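PDB 1UN8: dihydroxyacetone kinase from Citrobacter freundii, which phosphorylates dihydroxyacetone with ATP to give dihydroxyacetone phosphate, working as a homodimer with a divalent metal cofactor. Local coordinates for residues K109-D114 and M217-E222; L135-D140 and A153-V158; S194-P199 and T296-K301; F187-A192 and A213-G218. All blocks are in the same frame, centred on the assembly; numbering follows the deposited sequence.

All four contacts lie in the DhaK part of the chain. Contact 1 holds His-220, the residue that forms the tele-hemiaminal intermediate, with the substrate-binding residues Lys-109 and Asp-114. Contact 2 sits about 12 Å from it, centre to centre. The two meet where Lys-109 CG packs on Thr-155 OG1 at 3.4 Å. Contact 4 shares Met-217 and Gly-218 with contact 1, so the turn that ends its strand pair leads directly to His-220. Contact 3 is about 13 Å from contact 4 between centres, and Met-217 SD lies 3.7 Å from Met-300 SD. Contacts 2 and 3 do not touch. Their nearest atoms are about 7 Å apart.

Contact 1: residues K109-D114 and M217-E222; sequences KNYTGD and MGIHGE
His-220 points the edge of its imidazole at the face of Tyr-111. This T-shaped stack lies in the substrate site of the DhaK fold, and His-220 is the active-site residue that forms the tele-hemiaminal intermediate. The ring planes stand at 90°, with the centroids of Tyr-111 and His-220 4.9 Å apart. His-220 CE1 sits over the centre of the tyrosine ring. Glu-222 holds the imidazole from its own segment. His-220 ND1 donates to Glu-222 OE1 at 2.8 Å, and the backbone N of His-220 donates to Glu-222 OE2 at 2.7 Å. Both carboxylate oxygens are met on their syn side, though out of the carboxylate plane. The ND1 bond helps fix the rotation of the ring and thus the direction of NE2, the tele nitrogen. Ile-219 CG1 lies 3.6 Å above one face of the imidazole, toward the rim. It is placed between the backbone N and the carbonyl carbon of Ile-219 (chi1 65°). Across the contact, Ile-219 CD1 packs on Lys-109 CE at 4.0 Å. The amino group of Lys-109 bonds to His-65. A type I turn from Gly-218 to Gly-221 carries Ile-219 and His-220. The Tyr-111 hydroxyl bonds to Gly-151 O, and it also receives a bond from a water, which in turn accepts from Ile-219 N at 3.0 Å.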
loop_
_atom_site.group_PDB
_atom_site.type_symbol
_atom_site.label_atom_id
_atom_site.label_comp_id
_atom_site.label_asym_id
_atom_site.label_seq_id
_atom_site.Cartn_x
_atom_site.Cartn_y
_atom_site.Cartn_z
ATOM N N LYS A 109 9.004 -16.404 13.409
ATOM C CA LYS A 109 9.022 -16.739 11.982
ATOM C C LYS A 109 10.304 -17.538 11.743
ATOM O O LYS A 109 11.329 -17.268 12.364
ATOM C CB LYS A 109 8.986 -15.464 11.126
ATOM C CG LYS A 109 7.679 -14.680 11.261
ATOM C CD LYS A 109 7.541 -13.551 10.225
ATOM C CE LYS A 109 8.686 -12.545 10.288
ATOM N NZ LYS A 109 8.897 -11.973 11.641
ATOM N N ASN A 110 10.247 -18.528 10.862
ATOM C CA ASN A 110 11.405 -19.385 10.614
ATOM C C ASN A 110 12.624 -18.729 9.968
ATOM O O ASN A 110 12.765 -18.721 8.752
ATOM C CB ASN A 110 10.985 -20.595 9.777
ATOM C CG ASN A 110 11.846 -21.817 10.045
ATOM O OD1 ASN A 110 12.884 -21.725 10.700
ATOM N ND2 ASN A 110 11.415 -22.974 9.534
ATOM N N TYR A 111 13.498 -18.174 10.793
ATOM C CA TYR A 111 14.736 -17.560 10.325
ATOM C C TYR A 111 15.761 -17.753 11.439
ATOM O O TYR A 111 15.474 -17.484 12.608
ATOM C CB TYR A 111 14.488 -16.109 9.905
ATOM C CG TYR A 111 13.437 -15.954 8.829
ATOM C CD1 TYR A 111 12.146 -15.553 9.150
ATOM C CD2 TYR A 111 13.730 -16.206 7.499
ATOM C CE1 TYR A 111 11.179 -15.409 8.173
ATOM C CE2 TYR A 111 12.771 -16.065 6.514
ATOM C CZ TYR A 111 11.497 -15.666 6.857
ATOM O OH TYR A 111 10.539 -15.524 5.880
ATOM N N THR A 112 16.949 -18.230 11.076
ATOM C CA THR A 112 18.014 -18.477 12.043
ATOM C C THR A 112 18.188 -17.380 13.088
ATOM O O THR A 112 18.159 -17.643 14.285
ATOM C CB THR A 112 19.354 -18.674 11.337
ATOM O OG1 THR A 112 19.219 -19.717 10.372
ATOM C CG2 THR A 112 20.438 -19.067 12.342
ATOM N N GLY A 113 18.387 -16.153 12.627
ATOM C CA GLY A 113 18.576 -15.043 13.546
ATOM C C GLY A 113 17.524 -14.974 14.642
ATOM O O GLY A 113 17.851 -14.816 15.813
ATOM N N ASP A 114 16.258 -15.093 14.271
ATOM C CA ASP A 114 15.190 -15.039 15.253
ATOM C C ASP A 114 15.142 -16.277 16.132
ATOM O O ASP A 114 14.941 -16.176 17.340
ATOM C CB ASP A 114 13.840 -14.852 14.569
ATOM C CG ASP A 114 13.708 -13.505 13.918
ATOM O OD1 ASP A 114 14.541 -12.629 14.243
ATOM O OD2 ASP A 114 12.784 -13.320 13.092
ATOM N N MET A 217 9.753 -15.192 -3.865
ATOM C CA MET A 217 10.731 -14.230 -3.358
ATOM C C MET A 217 10.441 -14.036 -1.857
ATOM O O MET A 217 9.284 -13.847 -1.449
ATOM C CB MET A 217 10.614 -12.896 -4.090
ATOM C CG MET A 217 11.680 -11.897 -3.681
ATOM S SD MET A 217 11.577 -10.278 -4.526
ATOM C CE MET A 217 12.197 -10.746 -6.186
ATOM N N GLY A 218 11.491 -14.093 -1.047
ATOM C CA GLY A 218 11.339 -13.942 0.389
ATOM C C GLY A 218 10.980 -12.549 0.864
ATOM O O GLY A 218 11.189 -11.575 0.138
ATOM N N ILE A 219 10.450 -12.453 2.087
ATOM C CA ILE A 219 10.059 -11.167 2.649
ATOM C C ILE A 219 11.257 -10.308 3.032
ATOM O O ILE A 219 11.099 -9.191 3.523
ATOM C CB ILE A 219 9.141 -11.338 3.869
ATOM C CG1 ILE A 219 9.889 -12.030 5.015
ATOM C CG2 ILE A 219 7.906 -12.110 3.454
ATOM C CD1 ILE A 219 9.132 -12.027 6.328
ATOM N N HIS A 220 12.455 -10.841 2.823
ATOM C CA HIS A 220 13.668 -10.084 3.091
ATOM C C HIS A 220 14.367 -9.942 1.746
ATOM O O HIS A 220 15.502 -9.501 1.663
ATOM C CB HIS A 220 14.570 -10.804 4.104
ATOM C CG HIS A 220 13.938 -10.982 5.451
ATOM N ND1 HIS A 220 13.465 -12.197 5.899
ATOM C CD2 HIS A 220 13.638 -10.081 6.420
ATOM C CE1 HIS A 220 12.900 -12.036 7.082
ATOM N NE2 HIS A 220 12.991 -10.762 7.420
ATOM N N GLY A 221 13.657 -10.324 0.690
ATOM C CA GLY A 221 14.208 -10.246 -0.648
ATOM C C GLY A 221 14.965 -11.492 -1.053
ATOM O O GLY A 221 15.560 -11.529 -2.116
ATOM N N GLU A 222 14.936 -12.520 -0.216
ATOM C CA GLU A 222 15.635 -13.764 -0.519
ATOM C C GLU A 222 15.203 -14.361 -1.867
ATOM O O GLU A 222 14.076 -14.171 -2.309
ATOM C CB GLU A 222 15.370 -14.814 0.576
ATOM C CG GLU A 222 15.722 -14.418 2.011
ATOM C CD GLU A 222 14.539 -13.834 2.768
ATOM O OE1 GLU A 222 14.499 -13.997 4.013
ATOM O OE2 GLU A 222 13.659 -13.207 2.123
HETATM O O HOH W 1 11.447 -14.863 3.622
#

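Contact 2: residues L135-D140 and A153-V158; sequences LIVGDD and AGTILV
Leu-135 and Val-158 meet tip to tip, with Leu-135 CD2 3.8 Å from Val-158 CG1. They form the tightly packed end of a strand-to-helix contact in an alpha/beta fold. Strand 132-137 supplies Leu-135 and Val-137, and helix 155-167 supplies Thr-155 and Val-158. Val-158 uses both methyls. CG1, anti to the backbone N (chi1 174°), goes to the leucine. CG2 lies 4.1 Å from Val-137 CG1, and there the two valines pass side by side, pointing opposite ways. The same Val-137 CG1 also lies 3.8 Å from Thr-155 OG1. That hydroxyl bonds to Ile-152 O, which satisfies it beside the valine methyl.

The other end is looser and polar, though it too is buried. Asp-139 OD2 takes a weak, bent bond from Gly-154 N at 3.0 Å. Gly-154 has no side chain, which lets OD2 come close to its N and CA. Asp-139 OD1 accepts from Ile-152 N, while OD2 has a further partner in Ser-188 OG. Two backbone N-H groups, of Ile-152 and weakly of Gly-154, and the Ser-188 hydroxyl thus meet this carboxylate.

Strand 132-137 is the outermost strand of its sheet within the chain and pairs with strand 104-109. Helix 172-184 touches Leu-135 and Val-158. On the helix side, Ala-153 and Leu-157 pack on strands 254-260 and 301-309 of the second sheet.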
loop_
_atom_site.group_PDB
_atom_site.type_symbol
_atom_site.label_atom_id
_atom_site.label_comp_id
_atom_site.label_asym_id
_atom_site.label_seq_id
_atom_site.Cartn_x
_atom_site.Cartn_y
_atom_site.Cartn_z
ATOM N N LEU A 135 7.071 -21.254 19.400
ATOM C CA LEU A 135 6.487 -21.875 18.217
ATOM C C LEU A 135 7.091 -21.241 16.969
ATOM O O LEU A 135 6.842 -20.069 16.674
ATOM C CB LEU A 135 4.970 -21.688 18.187
ATOM C CG LEU A 135 4.317 -22.144 16.875
ATOM C CD1 LEU A 135 4.545 -23.636 16.717
ATOM C CD2 LEU A 135 2.826 -21.824 16.850
ATOM N N ILE A 136 7.897 -22.016 16.246
ATOM C CA ILE A 136 8.516 -21.530 15.014
ATOM C C ILE A 136 7.507 -21.726 13.872
ATOM O O ILE A 136 7.035 -22.848 13.632
ATOM C CB ILE A 136 9.813 -22.309 14.650
ATOM C CG1 ILE A 136 10.833 -22.265 15.789
ATOM C CG2 ILE A 136 10.447 -21.682 13.419
ATOM C CD1 ILE A 136 10.463 -23.131 16.944
ATOM N N VAL A 137 7.169 -20.642 13.176
ATOM C CA VAL A 137 6.221 -20.717 12.068
ATOM C C VAL A 137 6.916 -20.751 10.698
ATOM O O VAL A 137 7.711 -19.866 10.371
ATOM C CB VAL A 137 5.248 -19.529 12.103
ATOM C CG1 VAL A 137 4.151 -19.721 11.060
ATOM C CG2 VAL A 137 4.636 -19.409 13.492
ATOM N N GLY A 138 6.617 -21.787 9.913
ATOM C CA GLY A 138 7.210 -21.930 8.595
ATOM C C GLY A 138 6.108 -22.274 7.616
ATOM O O GLY A 138 5.976 -23.413 7.187
ATOM N N ASP A 139 5.315 -21.272 7.258
ATOM C CA ASP A 139 4.187 -21.474 6.362
ATOM C C ASP A 139 4.440 -21.428 4.852
ATOM O O ASP A 139 3.586 -21.845 4.074
ATOM C CB ASP A 139 3.071 -20.482 6.733
ATOM C CG ASP A 139 3.502 -19.027 6.595
ATOM O OD1 ASP A 139 4.539 -18.639 7.172
ATOM O OD2 ASP A 139 2.793 -18.264 5.908
ATOM N N ASP A 140 5.600 -20.936 4.430
ATOM C CA ASP A 140 5.911 -20.856 3.004
ATOM C C ASP A 140 5.978 -22.241 2.351
ATOM O O ASP A 140 6.570 -23.164 2.907
ATOM C CB ASP A 140 7.236 -20.107 2.817
ATOM C CG ASP A 140 7.632 -19.948 1.356
ATOM O OD1 ASP A 140 6.740 -19.930 0.486
ATOM O OD2 ASP A 140 8.847 -19.826 1.086
ATOM N N ALA A 153 3.596 -14.211 5.664
ATOM C CA ALA A 153 2.276 -13.699 6.016
ATOM C C ALA A 153 1.396 -14.534 6.948
ATOM O O ALA A 153 0.804 -14.002 7.885
ATOM C CB ALA A 153 1.503 -13.362 4.750
ATOM N N GLY A 154 1.312 -15.835 6.693
ATOM C CA GLY A 154 0.480 -16.695 7.513
ATOM C C GLY A 154 0.736 -16.572 9.005
ATOM O O GLY A 154 -0.138 -16.848 9.820
ATOM N N THR A 155 1.944 -16.161 9.364
ATOM C CA THR A 155 2.297 -16.023 10.761
ATOM C C THR A 155 1.227 -15.279 11.559
ATOM O O THR A 155 0.882 -15.687 12.659
ATOM C CB THR A 155 3.640 -15.268 10.935
ATOM O OG1 THR A 155 4.700 -15.994 10.288
ATOM C CG2 THR A 155 3.961 -15.092 12.417
ATOM N N ILE A 156 0.690 -14.199 11.011
ATOM C CA ILE A 156 -0.305 -13.451 11.754
ATOM C C ILE A 156 -1.578 -14.250 11.983
ATOM O O ILE A 156 -2.311 -13.992 12.935
ATOM C CB ILE A 156 -0.654 -12.104 11.077
ATOM C CG1 ILE A 156 -1.257 -12.356 9.699
ATOM C CG2 ILE A 156 0.582 -11.201 11.040
ATOM C CD1 ILE A 156 -2.427 -11.419 9.379
ATOM N N LEU A 157 -1.870 -15.211 11.116
ATOM C CA LEU A 157 -3.062 -16.009 11.339
ATOM C C LEU A 157 -2.794 -16.832 12.589
ATOM O O LEU A 157 -3.719 -17.198 13.318
ATOM C CB LEU A 157 -3.348 -16.924 10.155
ATOM C CG LEU A 157 -3.714 -16.209 8.855
ATOM C CD1 LEU A 157 -4.071 -17.265 7.814
ATOM C CD2 LEU A 157 -4.870 -15.243 9.079
ATOM N N VAL A 158 -1.517 -17.112 12.841
ATOM C CA VAL A 158 -1.136 -17.872 14.018
ATOM C C VAL A 158 -1.306 -16.971 15.240
ATOM O O VAL A 158 -1.768 -17.418 16.291
ATOM C CB VAL A 158 0.323 -18.375 13.916
ATOM C CG1 VAL A 158 0.746 -19.032 15.216
ATOM C CG2 VAL A 158 0.436 -19.383 12.780
#

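Contact 3: residues S194-P199 and T296-K301; sequences SSCHLP and TALDMK
Cys-196 CB packs on Leu-298 CB at 3.7 Å, in the apolar centre of a contact between two loops. Leu-298 belongs to a type II' beta turn from Ala-297 to Met-300. Its CD1 meets Leu-198 CD2 at 4.0 Å, the two leucines crossing at about a right angle. CD1 also lies against the His-197 carbonyl. Nearby, Met-300 CG rests on Ser-194 O.

Asp-299 holds the polar edge. Its chi1 of 67° brings CG toward His-197. Asp-299 OD1 accepts from His-197 N at 2.7 Å, nearly straight (170°). Asp-299 OD2 accepts from His-197 ND1, in the imidazole plane, at 2.5 Å. This is short, and at the resolution of the structure nothing further rests on its exact length. Both oxygens use their syn lone pairs. A weak bond runs from Lys-301 N to Ser-194 O at 3.4 Å.

Between subunits, Asp-299 OD2 also pairs with Lys-301 of the second subunit in a salt bridge, and Lys-301 of this chain pairs likewise with Asp-299 of the second subunit. The carboxylate probably favours a proton on His-197 ND1. The second subunit's lysine would partly offset any gain for a fully charged ring, whose charge is not settled.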
loop_
_atom_site.group_PDB
_atom_site.type_symbol
_atom_site.label_atom_id
_atom_site.label_comp_id
_atom_site.label_asym_id
_atom_site.label_seq_id
_atom_site.Cartn_x
_atom_site.Cartn_y
_atom_site.Cartn_z
ATOM N N SER A 194 9.363 -7.390 -8.403
ATOM C CA SER A 194 10.641 -6.766 -8.070
ATOM C C SER A 194 10.873 -6.756 -6.564
ATOM O O SER A 194 9.932 -6.755 -5.775
ATOM C CB SER A 194 10.735 -5.336 -8.623
ATOM O OG SER A 194 9.711 -4.514 -8.107
ATOM N N SER A 195 12.134 -6.767 -6.160
ATOM C CA SER A 195 12.428 -6.750 -4.742
ATOM C C SER A 195 12.132 -5.354 -4.188
ATOM O O SER A 195 11.587 -4.506 -4.888
ATOM C CB SER A 195 13.876 -7.143 -4.494
ATOM O OG SER A 195 14.076 -7.448 -3.128
ATOM N N CYS A 196 12.496 -5.110 -2.940
ATOM C CA CYS A 196 12.201 -3.824 -2.309
ATOM C C CYS A 196 13.363 -2.844 -2.284
ATOM O O CYS A 196 14.522 -3.227 -2.448
ATOM C CB CYS A 196 11.748 -4.061 -0.863
ATOM S SG CYS A 196 13.006 -4.938 0.101
ATOM N N HIS A 197 13.037 -1.576 -2.064
ATOM C CA HIS A 197 14.052 -0.542 -1.955
ATOM C C HIS A 197 14.508 -0.516 -0.503
ATOM O O HIS A 197 13.695 -0.425 0.410
ATOM C CB HIS A 197 13.484 0.827 -2.333
ATOM C CG HIS A 197 13.178 0.969 -3.790
ATOM N ND1 HIS A 197 11.891 1.058 -4.275
ATOM C CD2 HIS A 197 13.992 1.003 -4.871
ATOM C CE1 HIS A 197 11.924 1.138 -5.593
ATOM N NE2 HIS A 197 13.188 1.107 -5.979
ATOM N N LEU A 198 15.811 -0.596 -0.288
ATOM C CA LEU A 198 16.357 -0.582 1.056
ATOM C C LEU A 198 16.745 0.824 1.478
ATOM O O LEU A 198 17.099 1.645 0.641
ATOM C CB LEU A 198 17.574 -1.494 1.117
ATOM C CG LEU A 198 17.279 -2.970 0.833
ATOM C CD1 LEU A 198 18.594 -3.738 0.748
ATOM C CD2 LEU A 198 16.378 -3.549 1.937
ATOM N N PRO A 199 16.675 1.125 2.783
ATOM C CA PRO A 199 17.033 2.459 3.275
ATOM C C PRO A 199 18.548 2.677 3.299
ATOM O O PRO A 199 19.118 3.067 4.324
ATOM C CB PRO A 199 16.415 2.484 4.669
ATOM C CG PRO A 199 16.571 1.078 5.109
ATOM C CD PRO A 199 16.156 0.287 3.877
ATOM N N THR A 296 4.469 -7.101 5.202
ATOM C CA THR A 296 5.183 -6.601 4.040
ATOM C C THR A 296 6.662 -6.863 3.979
ATOM O O THR A 296 7.243 -7.454 4.876
ATOM C CB THR A 296 5.005 -5.085 3.896
ATOM O OG1 THR A 296 5.606 -4.436 5.022
ATOM C CG2 THR A 296 3.524 -4.722 3.809
ATOM N N ALA A 297 7.253 -6.402 2.880
ATOM C CA ALA A 297 8.687 -6.503 2.599
ATOM C C ALA A 297 8.996 -5.106 2.064
ATOM O O ALA A 297 9.335 -4.918 0.891
ATOM C CB ALA A 297 8.943 -7.566 1.525
ATOM N N LEU A 298 8.844 -4.128 2.946
ATOM C CA LEU A 298 9.028 -2.737 2.589
ATOM C C LEU A 298 8.116 -2.459 1.389
ATOM O O LEU A 298 6.920 -2.749 1.460
ATOM C CB LEU A 298 10.498 -2.460 2.276
ATOM C CG LEU A 298 11.361 -2.544 3.542
ATOM C CD1 LEU A 298 12.832 -2.370 3.225
ATOM C CD2 LEU A 298 10.902 -1.474 4.504
ATOM N N ASP A 299 8.655 -1.933 0.290
ATOM C CA ASP A 299 7.816 -1.640 -0.868
ATOM C C ASP A 299 7.841 -2.698 -1.977
ATOM O O ASP A 299 7.510 -2.411 -3.132
ATOM C CB ASP A 299 8.190 -0.274 -1.442
ATOM C CG ASP A 299 9.583 -0.247 -2.036
ATOM O OD1 ASP A 299 10.359 -1.192 -1.804
ATOM O OD2 ASP A 299 9.904 0.734 -2.731
ATOM N N MET A 300 8.209 -3.924 -1.620
ATOM C CA MET A 300 8.266 -5.021 -2.580
ATOM C C MET A 300 7.003 -5.121 -3.431
ATOM O O MET A 300 5.901 -5.249 -2.900
ATOM C CB MET A 300 8.480 -6.342 -1.841
ATOM C CG MET A 300 8.648 -7.554 -2.741
ATOM S SD MET A 300 9.476 -8.893 -1.858
ATOM C CE MET A 300 8.181 -10.082 -1.879
ATOM N N LYS A 301 7.157 -5.084 -4.750
ATOM C CA LYS A 301 5.990 -5.187 -5.600
ATOM C C LYS A 301 5.596 -6.634 -5.861
ATOM O O LYS A 301 5.842 -7.175 -6.937
ATOM C CB LYS A 301 6.201 -4.451 -6.924
ATOM C CG LYS A 301 4.962 -4.491 -7.814
ATOM C CD LYS A 301 4.831 -3.297 -8.748
ATOM C CE LYS A 301 3.418 -3.288 -9.352
ATOM N NZ LYS A 301 3.113 -2.100 -10.207
HETATM O O HOH W 2 9.461 -3.190 -6.093
#

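Contact 4: residues F187-A192 and A213-G218; sequences FSLGVA and AELGMG
Ala-213 sets its CB against Val-191 CG2 at 3.9 Å, where strand 213-215 lies antiparallel to strand 186-192. Glu-214 follows, in a hydrogen-bonded pair with Ala-192. Glu-214 N donates to Ala-192 O at 2.8 Å, and Ala-192 N donates to Glu-214 O at 3.0 Å. The extended glutamate side chain leads away to Gly-224 N, His-209 and Arg-207. Leu-215 forms a non-hydrogen-bonded pair with Val-191. Its CG, anti to the backbone N (chi1 -180°), is set toward Leu-189, and Leu-215 CD1 lies 3.8 Å from Leu-189 CD1. The two leucines cross at about a right angle. The same Leu-215 methyl is 3.4 Å from Gly-190 O.

Gly-216 donates its N to Gly-190 O at 2.7 Å, from above the carbonyl plane. Its phi of 83° would press a side chain against the preceding carbonyl. Met-217 then brings SD to Ala-192 CB at 3.8 Å, on the face of the sheet opposite to Val-191 and Leu-215.

Glu-214 to Met-217 make a type II beta turn with glycine in its third place. The arrangement is an antiparallel strand pair in the mixed second sheet of the DhaK fold, running out into the loop that carries His-220.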
loop_
_atom_site.group_PDB
_atom_site.type_symbol
_atom_site.label_atom_id
_atom_site.label_comp_id
_atom_site.label_asym_id
_atom_site.label_seq_id
_atom_site.Cartn_x
_atom_site.Cartn_y
_atom_site.Cartn_z
ATOM N N PHE A 187 -0.856 -22.351 4.974
ATOM C CA PHE A 187 -0.007 -22.472 3.794
ATOM C C PHE A 187 0.028 -21.153 3.016
ATOM O O PHE A 187 -1.011 -20.579 2.668
ATOM C CB PHE A 187 -0.520 -23.610 2.904
ATOM C CG PHE A 187 -0.799 -24.889 3.659
ATOM C CD1 PHE A 187 -1.975 -25.040 4.392
ATOM C CD2 PHE A 187 0.150 -25.909 3.702
ATOM C CE1 PHE A 187 -2.199 -26.175 5.157
ATOM C CE2 PHE A 187 -0.067 -27.052 4.467
ATOM C CZ PHE A 187 -1.242 -27.183 5.196
ATOM N N SER A 188 1.234 -20.666 2.750
ATOM C CA SER A 188 1.383 -19.410 2.031
ATOM C C SER A 188 2.323 -19.514 0.835
ATOM O O SER A 188 3.267 -20.308 0.835
ATOM C CB SER A 188 1.898 -18.333 2.978
ATOM O OG SER A 188 1.099 -18.270 4.140
ATOM N N LEU A 189 2.041 -18.705 -0.180
ATOM C CA LEU A 189 2.855 -18.656 -1.379
ATOM C C LEU A 189 2.891 -17.217 -1.878
ATOM O O LEU A 189 1.856 -16.587 -2.063
ATOM C CB LEU A 189 2.280 -19.568 -2.463
ATOM C CG LEU A 189 3.054 -19.597 -3.784
ATOM C CD1 LEU A 189 4.506 -19.945 -3.507
ATOM C CD2 LEU A 189 2.401 -20.605 -4.741
ATOM N N GLY A 190 4.088 -16.698 -2.093
ATOM C CA GLY A 190 4.209 -15.330 -2.564
ATOM C C GLY A 190 4.830 -15.213 -3.943
ATOM O O GLY A 190 5.458 -16.150 -4.452
ATOM N N VAL A 191 4.644 -14.054 -4.561
ATOM C CA VAL A 191 5.197 -13.809 -5.881
ATOM C C VAL A 191 5.512 -12.328 -5.951
ATOM O O VAL A 191 4.800 -11.516 -5.346
ATOM C CB VAL A 191 4.191 -14.186 -7.003
ATOM C CG1 VAL A 191 2.982 -13.267 -6.962
ATOM C CG2 VAL A 191 4.881 -14.124 -8.360
ATOM N N ALA A 192 6.580 -11.977 -6.667
ATOM C CA ALA A 192 6.969 -10.588 -6.788
ATOM C C ALA A 192 7.529 -10.237 -8.162
ATOM O O ALA A 192 8.150 -11.072 -8.828
ATOM C CB ALA A 192 7.981 -10.250 -5.707
ATOM N N ALA A 213 7.991 -12.895 -13.469
ATOM C CA ALA A 213 7.685 -12.789 -12.041
ATOM C C ALA A 213 8.391 -13.853 -11.216
ATOM O O ALA A 213 8.338 -15.038 -11.537
ATOM C CB ALA A 213 6.181 -12.890 -11.825
ATOM N N GLU A 214 9.038 -13.425 -10.137
ATOM C CA GLU A 214 9.752 -14.357 -9.278
ATOM C C GLU A 214 8.838 -14.984 -8.217
ATOM O O GLU A 214 8.412 -14.332 -7.257
ATOM C CB GLU A 214 10.932 -13.657 -8.601
ATOM C CG GLU A 214 11.722 -14.559 -7.675
ATOM C CD GLU A 214 13.046 -13.950 -7.243
ATOM O OE1 GLU A 214 13.501 -14.274 -6.120
ATOM O OE2 GLU A 214 13.644 -13.166 -8.023
ATOM N N LEU A 215 8.536 -16.264 -8.401
ATOM C CA LEU A 215 7.691 -16.979 -7.466
ATOM C C LEU A 215 8.494 -17.323 -6.217
ATOM O O LEU A 215 9.613 -17.837 -6.308
ATOM C CB LEU A 215 7.162 -18.263 -8.108
ATOM C CG LEU A 215 6.255 -19.105 -7.219
ATOM C CD1 LEU A 215 4.973 -18.340 -6.961
ATOM C CD2 LEU A 215 5.936 -20.421 -7.891
ATOM N N GLY A 216 7.932 -17.026 -5.050
ATOM C CA GLY A 216 8.611 -17.349 -3.812
ATOM C C GLY A 216 9.659 -16.386 -3.291
ATOM O O GLY A 216 10.399 -16.729 -2.370
ATOM N N MET A 217 9.753 -15.192 -3.865
ATOM C CA MET A 217 10.731 -14.230 -3.358
ATOM C C MET A 217 10.441 -14.036 -1.857
ATOM O O MET A 217 9.284 -13.847 -1.449
ATOM C CB MET A 217 10.614 -12.896 -4.090
ATOM C CG MET A 217 11.680 -11.897 -3.681
ATOM S SD MET A 217 11.577 -10.278 -4.526
ATOM C CE MET A 217 12.197 -10.746 -6.186
ATOM N N GLY A 218 11.491 -14.093 -1.047
ATOM C CA GLY A 218 11.339 -13.942 0.389
ATOM C C GLY A 218 10.980 -12.549 0.864
ATOM O O GLY A 218 11.189 -11.575 0.138
#